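Local atomic coordinates of phosphoserine phosphatase (Homo sapiens, PDB entry 6HYY), a protein that catalyses the hydrolysis of O-phosphoserine to serine and phosphate, using a magnesium ion, as a member of the haloacid dehalogenase-like hydrolase family. Residues Glu29-Val40 with Leu64-Leu75; Thr84-Arg93 with Phe212-Glu221. One frame throughout, in Å; residues are numbered along the deposited sequence.

From the N terminus the chain runs through strand 12-16, whose Asp16 helps bind magnesium and serine, then enters a helical insertion. Contact 1 closes there: helices 26-33 and 37-46 meet helices 54-65 and 69-78, with 23 mostly helical residues between its segments. The chain returns to the sheet through Thr84-Arg93, where contact 2 opens. Its long loop takes in 118 residues and most of the seven-stranded sheet before the tail Phe212-Glu221 comes back against helix 87-96. The loops follow in series, neither nested nor crossed; the centres of contacts 1 and 2 lie 32 Å apart. Contact 1 packs the cap helices together, helix 69-78 also lying on the core; contact 2 ties the C terminus to that Rossmann-like core.

Contact 1: Glu29-Val40 with Leu64-Leu75; sequences ELAKICGVEDAV and LIQPSREQVQRL
Leu30 and Leu75 meet at about a right angle in the dense part of this contact between helices of the cap. With CG anti to the backbone N (chi1 -172°), Leu30 puts CD1 3.8 Å from Leu75 CD2, while its CD2 rests on the Pro67 ring. Leu75 sends its other methyl, CD1, to within 3.6 Å of Ile33 CG1. Ile65 is the other anchor: its CG1 is 3.6 Å from Val40 CG2 and also meets Val36 CG2, its CG2 meets Cys34 SG, and its CD1 reaches Ala31 CB, where a small residue lets the chains come close. Branched chains suit these places because their separate branches meet different neighbours. Toward solvent the contact thins to Ala39 CB against Leu64 CD1. At the other end, Gln71 lays its amide by Cys34, OE1 3.4 Å from SG. That OE1 accepts Ser68 N in the carbonyl plane, nearly straight at 175°, and Ser68 OG takes Gln71 N, a capping box. A leucine replacing Gln71 would probably leave Ser68 N without its acceptor and weaken the start of helix 69-78. Across the segments cohesion is therefore essentially apolar, whereas the polar bonds shape each segment from within.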
loop_
_atom_site.group_PDB
_atom_site.type_symbol
_atom_site.label_atom_id
_atom_site.label_comp_id
_atom_site.label_asym_id
_atom_site.label_seq_id
_atom_site.Cartn_x
_atom_site.Cartn_y
_atom_site.Cartn_z
ATOM N N GLU A 29 5.705 -1.400 12.175
ATOM C CA GLU A 29 6.347 -2.675 12.485
ATOM C C GLU A 29 7.862 -2.538 12.496
ATOM O O GLU A 29 8.547 -3.181 13.305
ATOM C CB GLU A 29 5.902 -3.732 11.479
ATOM C CG GLU A 29 4.412 -3.991 11.553
ATOM C CD GLU A 29 4.016 -4.571 12.895
ATOM O OE1 GLU A 29 3.229 -3.935 13.634
ATOM O OE2 GLU A 29 4.520 -5.664 13.219
ATOM N N LEU A 30 8.405 -1.718 11.595
ATOM C CA LEU A 30 9.831 -1.432 11.624
ATOM C C LEU A 30 10.209 -0.718 12.913
ATOM O O LEU A 30 11.234 -1.030 13.531
ATOM C CB LEU A 30 10.215 -0.596 10.400
ATOM C CG LEU A 30 11.697 -0.342 10.152
ATOM C CD1 LEU A 30 12.453 -1.653 10.140
ATOM C CD2 LEU A 30 11.863 0.411 8.828
ATOM N N ALA A 31 9.382 0.237 13.342
ATOM C CA ALA A 31 9.629 0.927 14.599
ATOM C C ALA A 31 9.592 -0.036 15.775
ATOM O O ALA A 31 10.333 0.145 16.747
ATOM C CB ALA A 31 8.607 2.045 14.792
ATOM N N LYS A 32 8.731 -1.055 15.709
ATOM C CA LYS A 32 8.701 -2.082 16.748
ATOM C C LYS A 32 10.029 -2.823 16.814
ATOM O O LYS A 32 10.634 -2.946 17.887
ATOM C CB LYS A 32 7.558 -3.065 16.477
ATOM C CG LYS A 32 6.188 -2.614 16.967
ATOM C CD LYS A 32 5.148 -3.718 16.763
ATOM C CE LYS A 32 3.799 -3.352 17.371
ATOM N NZ LYS A 32 3.227 -2.091 16.826
ATOM N N ILE A 33 10.491 -3.332 15.668
ATOM C CA ILE A 33 11.783 -4.012 15.573
ATOM C C ILE A 33 12.905 -3.143 16.120
ATOM O O ILE A 33 13.853 -3.649 16.737
ATOM C CB ILE A 33 12.037 -4.425 14.106
ATOM C CG1 ILE A 33 11.314 -5.734 13.787
ATOM C CG2 ILE A 33 13.535 -4.524 13.801
ATOM C CD1 ILE A 33 12.039 -6.975 14.290
ATOM N N CYS A 34 12.805 -1.827 15.937
ATOM C CA CYS A 34 13.841 -0.885 16.334
ATOM C C CYS A 34 13.589 -0.250 17.696
ATOM O O CYS A 34 14.393 0.581 18.129
ATOM C CB CYS A 34 13.985 0.208 15.272
ATOM S SG CYS A 34 14.537 -0.429 13.666
ATOM N N GLY A 35 12.485 -0.592 18.364
ATOM C CA GLY A 35 12.243 -0.167 19.733
ATOM C C GLY A 35 11.585 1.184 19.945
ATOM O O GLY A 35 11.649 1.710 21.061
ATOM N N VAL A 36 10.938 1.761 18.931
ATOM C CA VAL A 36 10.338 3.088 19.065
ATOM C C VAL A 36 8.884 3.057 18.597
ATOM O O VAL A 36 8.364 4.038 18.057
ATOM C CB VAL A 36 11.151 4.139 18.289
ATOM C CG1 VAL A 36 12.474 4.403 18.998
ATOM C CG2 VAL A 36 11.404 3.669 16.867
ATOM N N GLU A 37 8.225 1.928 18.844
ATOM C CA GLU A 37 6.859 1.681 18.379
ATOM C C GLU A 37 5.898 2.798 18.771
ATOM O O GLU A 37 5.152 3.312 17.922
ATOM C CB GLU A 37 6.381 0.339 18.942
ATOM C CG GLU A 37 6.547 0.195 20.462
ATOM C CD GLU A 37 7.997 0.000 20.904
ATOM O OE1 GLU A 37 8.515 0.849 21.672
ATOM O OE2 GLU A 37 8.615 -0.997 20.477
ATOM N N ASP A 38 5.882 3.183 20.055
ATOM C CA ASP A 38 4.854 4.095 20.552
ATOM C C ASP A 38 4.916 5.435 19.834
ATOM O O ASP A 38 3.907 5.915 19.295
ATOM C CB ASP A 38 5.007 4.297 22.060
ATOM C CG ASP A 38 4.619 3.066 22.863
ATOM O OD1 ASP A 38 3.758 2.288 22.401
ATOM O OD2 ASP A 38 5.187 2.868 23.957
ATOM N N ALA A 39 6.098 6.056 19.812
ATOM C CA ALA A 39 6.242 7.368 19.192
ATOM C C ALA A 39 5.884 7.327 17.711
ATOM O O ALA A 39 5.171 8.206 17.213
ATOM C CB ALA A 39 7.670 7.881 19.387
ATOM N N VAL A 40 6.350 6.305 16.996
ATOM C CA VAL A 40 6.149 6.274 15.549
ATOM C C VAL A 40 4.697 5.953 15.209
ATOM O O VAL A 40 4.113 6.562 14.305
ATOM C CB VAL A 40 7.126 5.279 14.899
ATOM C CG1 VAL A 40 6.664 4.912 13.488
ATOM C CG2 VAL A 40 8.533 5.866 14.876
ATOM N N LEU A 64 13.515 9.040 14.183
ATOM C CA LEU A 64 13.432 8.298 15.440
ATOM C C LEU A 64 13.824 6.835 15.274
ATOM O O LEU A 64 14.387 6.238 16.202
ATOM C CB LEU A 64 12.022 8.378 16.022
ATOM C CG LEU A 64 11.467 9.761 16.361
ATOM C CD1 LEU A 64 10.064 9.630 16.928
ATOM C CD2 LEU A 64 12.380 10.503 17.337
ATOM N N ILE A 65 13.531 6.237 14.118
ATOM C CA ILE A 65 13.773 4.811 13.933
ATOM C C ILE A 65 15.244 4.540 13.639
ATOM O O ILE A 65 15.843 3.625 14.217
ATOM C CB ILE A 65 12.864 4.262 12.817
ATOM C CG1 ILE A 65 11.390 4.402 13.209
ATOM C CG2 ILE A 65 13.208 2.823 12.500
ATOM C CD1 ILE A 65 10.421 4.250 12.031
ATOM N N GLN A 66 15.830 5.299 12.714
ATOM C CA GLN A 66 17.194 5.079 12.245
ATOM C C GLN A 66 17.439 3.614 11.881
ATOM O O GLN A 66 18.350 2.975 12.427
ATOM C CB GLN A 66 18.204 5.550 13.282
ATOM C CG GLN A 66 17.999 6.976 13.734
ATOM C CD GLN A 66 19.022 7.922 13.150
ATOM O OE1 GLN A 66 20.220 7.628 13.137
ATOM N NE2 GLN A 66 18.560 9.071 12.672
ATOM N N PRO A 67 16.659 3.050 10.963
ATOM C CA PRO A 67 16.719 1.605 10.735
ATOM C C PRO A 67 17.991 1.210 10.001
ATOM O O PRO A 67 18.320 1.761 8.948
ATOM C CB PRO A 67 15.477 1.332 9.882
ATOM C CG PRO A 67 15.296 2.600 9.118
ATOM C CD PRO A 67 15.707 3.712 10.049
ATOM N N SER A 68 18.696 0.235 10.556
ATOM C CA SER A 68 19.845 -0.300 9.854
ATOM C C SER A 68 19.391 -1.340 8.837
ATOM O O SER A 68 18.281 -1.875 8.909
ATOM C CB SER A 68 20.842 -0.914 10.844
ATOM O OG SER A 68 20.418 -2.197 11.263
ATOM N N ARG A 69 20.261 -1.619 7.865
ATOM C CA ARG A 69 19.922 -2.632 6.876
ATOM C C ARG A 69 19.684 -3.983 7.541
ATOM O O ARG A 69 18.759 -4.715 7.166
ATOM C CB ARG A 69 21.010 -2.738 5.807
ATOM C CG ARG A 69 20.614 -3.673 4.674
ATOM C CD ARG A 69 21.633 -3.723 3.547
ATOM N NE ARG A 69 21.135 -4.571 2.465
ATOM C CZ ARG A 69 21.242 -5.896 2.443
ATOM N NH1 ARG A 69 21.842 -6.533 3.441
ATOM N NH2 ARG A 69 20.747 -6.587 1.424
ATOM N N GLU A 70 20.500 -4.322 8.546
ATOM C CA GLU A 70 20.305 -5.570 9.279
ATOM C C GLU A 70 18.964 -5.600 10.006
ATOM O O GLU A 70 18.334 -6.654 10.094
ATOM C CB GLU A 70 21.457 -5.779 10.267
ATOM C CG GLU A 70 21.257 -6.923 11.250
ATOM C CD GLU A 70 22.570 -7.468 11.792
ATOM O OE1 GLU A 70 23.627 -6.838 11.559
ATOM O OE2 GLU A 70 22.545 -8.533 12.446
ATOM N N GLN A 71 18.504 -4.459 10.517
ATOM C CA GLN A 71 17.208 -4.439 11.188
ATOM C C GLN A 71 16.071 -4.609 10.188
ATOM O O GLN A 71 15.066 -5.265 10.484
ATOM C CB GLN A 71 17.035 -3.146 11.978
ATOM C CG GLN A 71 17.861 -3.107 13.262
ATOM C CD GLN A 71 17.813 -1.758 13.958
ATOM O OE1 GLN A 71 17.956 -0.707 13.330
ATOM N NE2 GLN A 71 17.605 -1.782 15.272
ATOM N N VAL A 72 16.203 -4.018 9.003
ATOM C CA VAL A 72 15.188 -4.241 7.982
ATOM C C VAL A 72 15.188 -5.702 7.570
ATOM O O VAL A 72 14.126 -6.325 7.440
ATOM C CB VAL A 72 15.412 -3.303 6.782
ATOM C CG1 VAL A 72 14.440 -3.652 5.666
ATOM C CG2 VAL A 72 15.257 -1.850 7.205
ATOM N N GLN A 73 16.383 -6.284 7.397
ATOM C CA GLN A 73 16.488 -7.701 7.068
ATOM C C GLN A 73 15.842 -8.568 8.139
ATOM O O GLN A 73 15.190 -9.569 7.826
ATOM C CB GLN A 73 17.953 -8.100 6.896
ATOM C CG GLN A 73 18.636 -7.528 5.677
ATOM C CD GLN A 73 20.104 -7.905 5.618
ATOM O OE1 GLN A 73 20.926 -7.367 6.366
ATOM N NE2 GLN A 73 20.445 -8.831 4.723
ATOM N N ARG A 74 16.022 -8.204 9.407
ATOM C CA ARG A 74 15.490 -9.035 10.481
ATOM C C ARG A 74 13.973 -8.925 10.552
ATOM O O ARG A 74 13.287 -9.912 10.828
ATOM C CB ARG A 74 16.129 -8.657 11.815
ATOM C CG ARG A 74 15.543 -9.415 13.009
ATOM C CD ARG A 74 16.511 -9.462 14.188
ATOM N NE ARG A 74 16.853 -8.134 14.682
ATOM C CZ ARG A 74 17.983 -7.493 14.395
ATOM N NH1 ARG A 74 18.897 -8.057 13.613
ATOM N NH2 ARG A 74 18.199 -6.283 14.892
ATOM N N LEU A 75 13.433 -7.733 10.287
ATOM C CA LEU A 75 11.984 -7.597 10.179
ATOM C C LEU A 75 11.429 -8.555 9.136
ATOM O O LEU A 75 10.498 -9.317 9.412
ATOM C CB LEU A 75 11.613 -6.150 9.840
ATOM C CG LEU A 75 10.123 -5.882 9.617
ATOM C CD1 LEU A 75 9.309 -6.348 10.809
ATOM C CD2 LEU A 75 9.878 -4.401 9.370
#

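Contact 2: Thr84-Arg93 with Phe212-Glu221; sequences TPGIRELVSR and FVELLGELEE
Thr84 CG2 meets the Phe212 ring at CE2, 3.8 Å away, where the chain enters the Rossmann-like core of the haloacid dehalogenase fold and the C-terminal tail packs on helix 87-96. Thr84 turns OG1 elsewhere, so its methyl serves the ring and its hydroxyl Thr20 O and Asn195 ND2. Pro85 follows in a type II turn from Thr84 to Ile87; its carbonyl O lies in the plane of the Phe212 ring, at the edge by CD2, and accepts from a water that in turn accepts from Phe212 N. Gly86, the N-cap of the helix, has positive phi, and a side chain here would run into Phe212 CB. Ile87 places CD1 over one face of the ring, a CH-pi contact 4.1 Å from the centroid; Phe192 stacks on the same ring and Phe15 of strand 12-16 also touches it.

Glu89 lays its extended chain against Leu216: its CG lies by Leu216 CD2 and its carboxylate OE1 by CD1, at the rim of the contact. Next, Leu90 points into the apolar interface. Its CG stands anti to the backbone N (chi1 179°), which carries CD2 to 3.6 Å from Phe212 CD1 and CD1 to Leu215 CB. Leucine fits because its fork divides between two partners. From Gly217 on the tail is poorly ordered, and Arg93 makes its salt bridge with Glu96 rather than with the tail. Arg93 NE stays 5.3 Å from OE2 of the poorly ordered Glu218, so any attraction is probably diffuse. Arg93 touches the tail more firmly through its bent aliphatic chain, with CG 3.9 Å from Leu216 CD2.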
loop_
_atom_site.group_PDB
_atom_site.type_symbol
_atom_site.label_atom_id
_atom_site.label_comp_id
_atom_site.label_asym_id
_atom_site.label_seq_id
_atom_site.Cartn_x
_atom_site.Cartn_y
_atom_site.Cartn_z
ATOM N N THR A 84 -3.466 -9.931 4.612
ATOM C CA THR A 84 -4.871 -9.907 4.976
ATOM C C THR A 84 -5.574 -11.128 4.395
ATOM O O THR A 84 -5.304 -11.513 3.253
ATOM C CB THR A 84 -5.491 -8.627 4.410
ATOM O OG1 THR A 84 -4.780 -7.497 4.927
ATOM C CG2 THR A 84 -6.985 -8.523 4.684
ATOM N N PRO A 85 -6.453 -11.781 5.147
ATOM C CA PRO A 85 -7.204 -12.918 4.599
ATOM C C PRO A 85 -7.894 -12.582 3.284
ATOM O O PRO A 85 -8.495 -11.512 3.117
ATOM C CB PRO A 85 -8.215 -13.232 5.704
ATOM C CG PRO A 85 -7.506 -12.793 6.954
ATOM C CD PRO A 85 -6.694 -11.583 6.586
ATOM N N GLY A 86 -7.754 -13.489 2.319
ATOM C CA GLY A 86 -8.375 -13.332 1.033
ATOM C C GLY A 86 -7.526 -12.671 -0.031
ATOM O O GLY A 86 -7.846 -12.814 -1.211
ATOM N N ILE A 87 -6.462 -11.954 0.347
ATOM C CA ILE A 87 -5.741 -11.204 -0.694
ATOM C C ILE A 87 -4.967 -12.138 -1.631
ATOM O O ILE A 87 -4.898 -11.874 -2.845
ATOM C CB ILE A 87 -4.842 -10.105 -0.090
ATOM C CG1 ILE A 87 -4.288 -9.184 -1.194
ATOM C CG2 ILE A 87 -3.667 -10.655 0.620
ATOM C CD1 ILE A 87 -5.358 -8.450 -2.033
ATOM N N ARG A 88 -4.425 -13.261 -1.143
ATOM C CA ARG A 88 -3.737 -14.182 -2.054
ATOM C C ARG A 88 -4.687 -14.705 -3.125
ATOM O O ARG A 88 -4.353 -14.732 -4.322
ATOM C CB ARG A 88 -3.149 -15.368 -1.287
ATOM C CG ARG A 88 -1.960 -15.075 -0.409
ATOM C CD ARG A 88 -1.561 -16.390 0.320
ATOM N NE ARG A 88 -0.585 -16.170 1.383
ATOM C CZ ARG A 88 -0.883 -15.742 2.619
ATOM N NH1 ARG A 88 -2.143 -15.499 3.002
ATOM N NH2 ARG A 88 0.097 -15.561 3.493
ATOM N N GLU A 89 -5.880 -15.145 -2.715
ATOM C CA GLU A 89 -6.854 -15.676 -3.661
ATOM C C GLU A 89 -7.312 -14.595 -4.635
ATOM O O GLU A 89 -7.447 -14.853 -5.834
ATOM C CB GLU A 89 -8.048 -16.276 -2.912
ATOM C CG GLU A 89 -8.978 -17.032 -3.839
ATOM C CD GLU A 89 -10.134 -17.693 -3.117
ATOM O OE1 GLU A 89 -10.186 -17.626 -1.871
ATOM O OE2 GLU A 89 -10.989 -18.278 -3.808
ATOM N N LEU A 90 -7.552 -13.381 -4.131
ATOM C CA LEU A 90 -8.010 -12.284 -4.986
ATOM C C LEU A 90 -6.964 -11.922 -6.033
ATOM O O LEU A 90 -7.294 -11.787 -7.220
ATOM C CB LEU A 90 -8.368 -11.064 -4.139
ATOM C CG LEU A 90 -8.841 -9.842 -4.938
ATOM C CD1 LEU A 90 -10.098 -10.168 -5.732
ATOM C CD2 LEU A 90 -9.106 -8.688 -3.998
ATOM N N VAL A 91 -5.705 -11.740 -5.619
ATOM C CA VAL A 91 -4.670 -11.423 -6.613
ATOM C C VAL A 91 -4.538 -12.563 -7.610
ATOM O O VAL A 91 -4.371 -12.334 -8.815
ATOM C CB VAL A 91 -3.322 -11.103 -5.945
ATOM C CG1 VAL A 91 -2.228 -10.973 -7.007
ATOM C CG2 VAL A 91 -3.400 -9.802 -5.145
ATOM N N SER A 92 -4.633 -13.805 -7.137
ATOM C CA SER A 92 -4.561 -14.954 -8.035
ATOM C C SER A 92 -5.657 -14.899 -9.092
ATOM O O SER A 92 -5.389 -15.113 -10.282
ATOM C CB SER A 92 -4.663 -16.245 -7.222
ATOM O OG SER A 92 -3.498 -16.433 -6.449
ATOM N N ARG A 93 -6.903 -14.621 -8.680
ATOM C CA ARG A 93 -7.992 -14.546 -9.652
ATOM C C ARG A 93 -7.805 -13.385 -10.618
ATOM O O ARG A 93 -8.102 -13.521 -11.813
ATOM C CB ARG A 93 -9.348 -14.414 -8.956
ATOM C CG ARG A 93 -9.709 -15.629 -8.089
ATOM C CD ARG A 93 -9.987 -16.901 -8.903
ATOM N NE ARG A 93 -8.779 -17.664 -9.266
ATOM C CZ ARG A 93 -7.933 -18.262 -8.419
ATOM N NH1 ARG A 93 -8.102 -18.218 -7.109
ATOM N NH2 ARG A 93 -6.879 -18.902 -8.904
ATOM N N PHE A 212 -12.219 -9.373 1.443
ATOM C CA PHE A 212 -11.875 -9.545 0.041
ATOM C C PHE A 212 -12.728 -10.620 -0.637
ATOM O O PHE A 212 -12.826 -10.622 -1.867
ATOM C CB PHE A 212 -10.378 -9.844 -0.089
ATOM C CG PHE A 212 -9.497 -8.615 0.055
ATOM C CD1 PHE A 212 -9.729 -7.473 -0.715
ATOM C CD2 PHE A 212 -8.456 -8.599 0.966
ATOM C CE1 PHE A 212 -8.917 -6.350 -0.571
ATOM C CE2 PHE A 212 -7.636 -7.484 1.110
ATOM C CZ PHE A 212 -7.866 -6.354 0.345
ATOM N N VAL A 213 -13.392 -11.487 0.138
ATOM C CA VAL A 213 -14.313 -12.468 -0.443
ATOM C C VAL A 213 -15.392 -11.788 -1.280
ATOM O O VAL A 213 -15.876 -12.363 -2.262
ATOM C CB VAL A 213 -14.968 -13.349 0.647
ATOM C CG1 VAL A 213 -13.945 -14.239 1.333
ATOM C CG2 VAL A 213 -15.755 -12.509 1.640
ATOM N N GLU A 214 -15.803 -10.572 -0.906
ATOM C CA GLU A 214 -16.911 -9.933 -1.610
ATOM C C GLU A 214 -16.599 -9.722 -3.083
ATOM O O GLU A 214 -17.505 -9.778 -3.923
ATOM C CB GLU A 214 -17.269 -8.607 -0.946
ATOM C CG GLU A 214 -17.656 -8.753 0.508
ATOM C CD GLU A 214 -17.853 -7.416 1.177
ATOM O OE1 GLU A 214 -18.570 -6.575 0.597
ATOM O OE2 GLU A 214 -17.281 -7.197 2.267
ATOM N N LEU A 215 -15.335 -9.475 -3.419
ATOM C CA LEU A 215 -14.946 -9.440 -4.822
ATOM C C LEU A 215 -14.779 -10.837 -5.398
ATOM O O LEU A 215 -14.874 -11.007 -6.619
ATOM C CB LEU A 215 -13.654 -8.638 -4.980
ATOM C CG LEU A 215 -13.767 -7.243 -4.378
ATOM C CD1 LEU A 215 -12.428 -6.529 -4.385
ATOM C CD2 LEU A 215 -14.814 -6.442 -5.142
ATOM N N LEU A 216 -14.526 -11.827 -4.536
ATOM C CA LEU A 216 -14.548 -13.249 -4.858
ATOM C C LEU A 216 -15.956 -13.827 -4.848
ATOM O O LEU A 216 -16.114 -15.043 -4.710
ATOM C CB LEU A 216 -13.671 -14.034 -3.876
ATOM C CG LEU A 216 -12.193 -13.660 -3.718
ATOM C CD1 LEU A 216 -11.622 -14.238 -2.429
ATOM C CD2 LEU A 216 -11.402 -14.137 -4.916
ATOM N N GLY A 217 -16.975 -12.976 -4.937
ATOM C CA GLY A 217 -18.333 -13.443 -5.121
ATOM C C GLY A 217 -18.674 -13.420 -6.593
ATOM O O GLY A 217 -19.365 -12.515 -7.069
ATOM N N GLU A 218 -18.179 -14.403 -7.337
ATOM C CA GLU A 218 -18.356 -14.409 -8.782
ATOM C C GLU A 218 -18.858 -15.759 -9.266
ATOM O O GLU A 218 -19.964 -15.874 -9.804
ATOM C CB GLU A 218 -17.039 -14.069 -9.481
ATOM C CG GLU A 218 -15.793 -14.749 -8.884
ATOM C CD GLU A 218 -14.671 -14.915 -9.902
ATOM O OE1 GLU A 218 -14.883 -14.552 -11.080
ATOM O OE2 GLU A 218 -13.576 -15.384 -9.521
ATOM N N LEU A 219 -18.021 -16.776 -9.088
ATOM C CA LEU A 219 -18.227 -18.130 -9.575
ATOM C C LEU A 219 -17.421 -19.052 -8.667
ATOM O O LEU A 219 -17.473 -20.279 -8.801
ATOM C CB LEU A 219 -17.794 -18.262 -11.045
ATOM C CG LEU A 219 -18.521 -17.530 -12.190
ATOM C CD1 LEU A 219 -18.025 -16.097 -12.407
ATOM C CD2 LEU A 219 -18.401 -18.316 -13.486
ATOM N N GLU A 220 -16.672 -18.438 -7.741
ATOM C CA GLU A 220 -15.850 -19.091 -6.721
ATOM C C GLU A 220 -15.098 -20.319 -7.218
ATOM O O GLU A 220 -15.517 -21.455 -6.970
ATOM C CB GLU A 220 -16.707 -19.464 -5.506
ATOM C CG GLU A 220 -16.874 -18.340 -4.486
ATOM C CD GLU A 220 -17.934 -17.328 -4.880
ATOM O OE1 GLU A 220 -18.662 -16.854 -3.980
ATOM O OE2 GLU A 220 -18.038 -16.998 -6.081
ATOM N N GLU A 221 -13.979 -20.098 -7.901
ATOM C CA GLU A 221 -13.079 -21.179 -8.292
ATOM C C GLU A 221 -11.629 -20.837 -7.952
ATOM O O GLU A 221 -11.026 -21.430 -7.054
ATOM C CB GLU A 221 -13.203 -21.478 -9.786
ATOM C CG GLU A 221 -12.213 -22.525 -10.280
ATOM C CD GLU A 221 -12.895 -23.785 -10.773
ATOM O OE1 GLU A 221 -12.203 -24.814 -10.918
ATOM O OE2 GLU A 221 -14.120 -23.743 -11.016
HETATM O O HOH W 1 -10.442 -9.864 3.709
#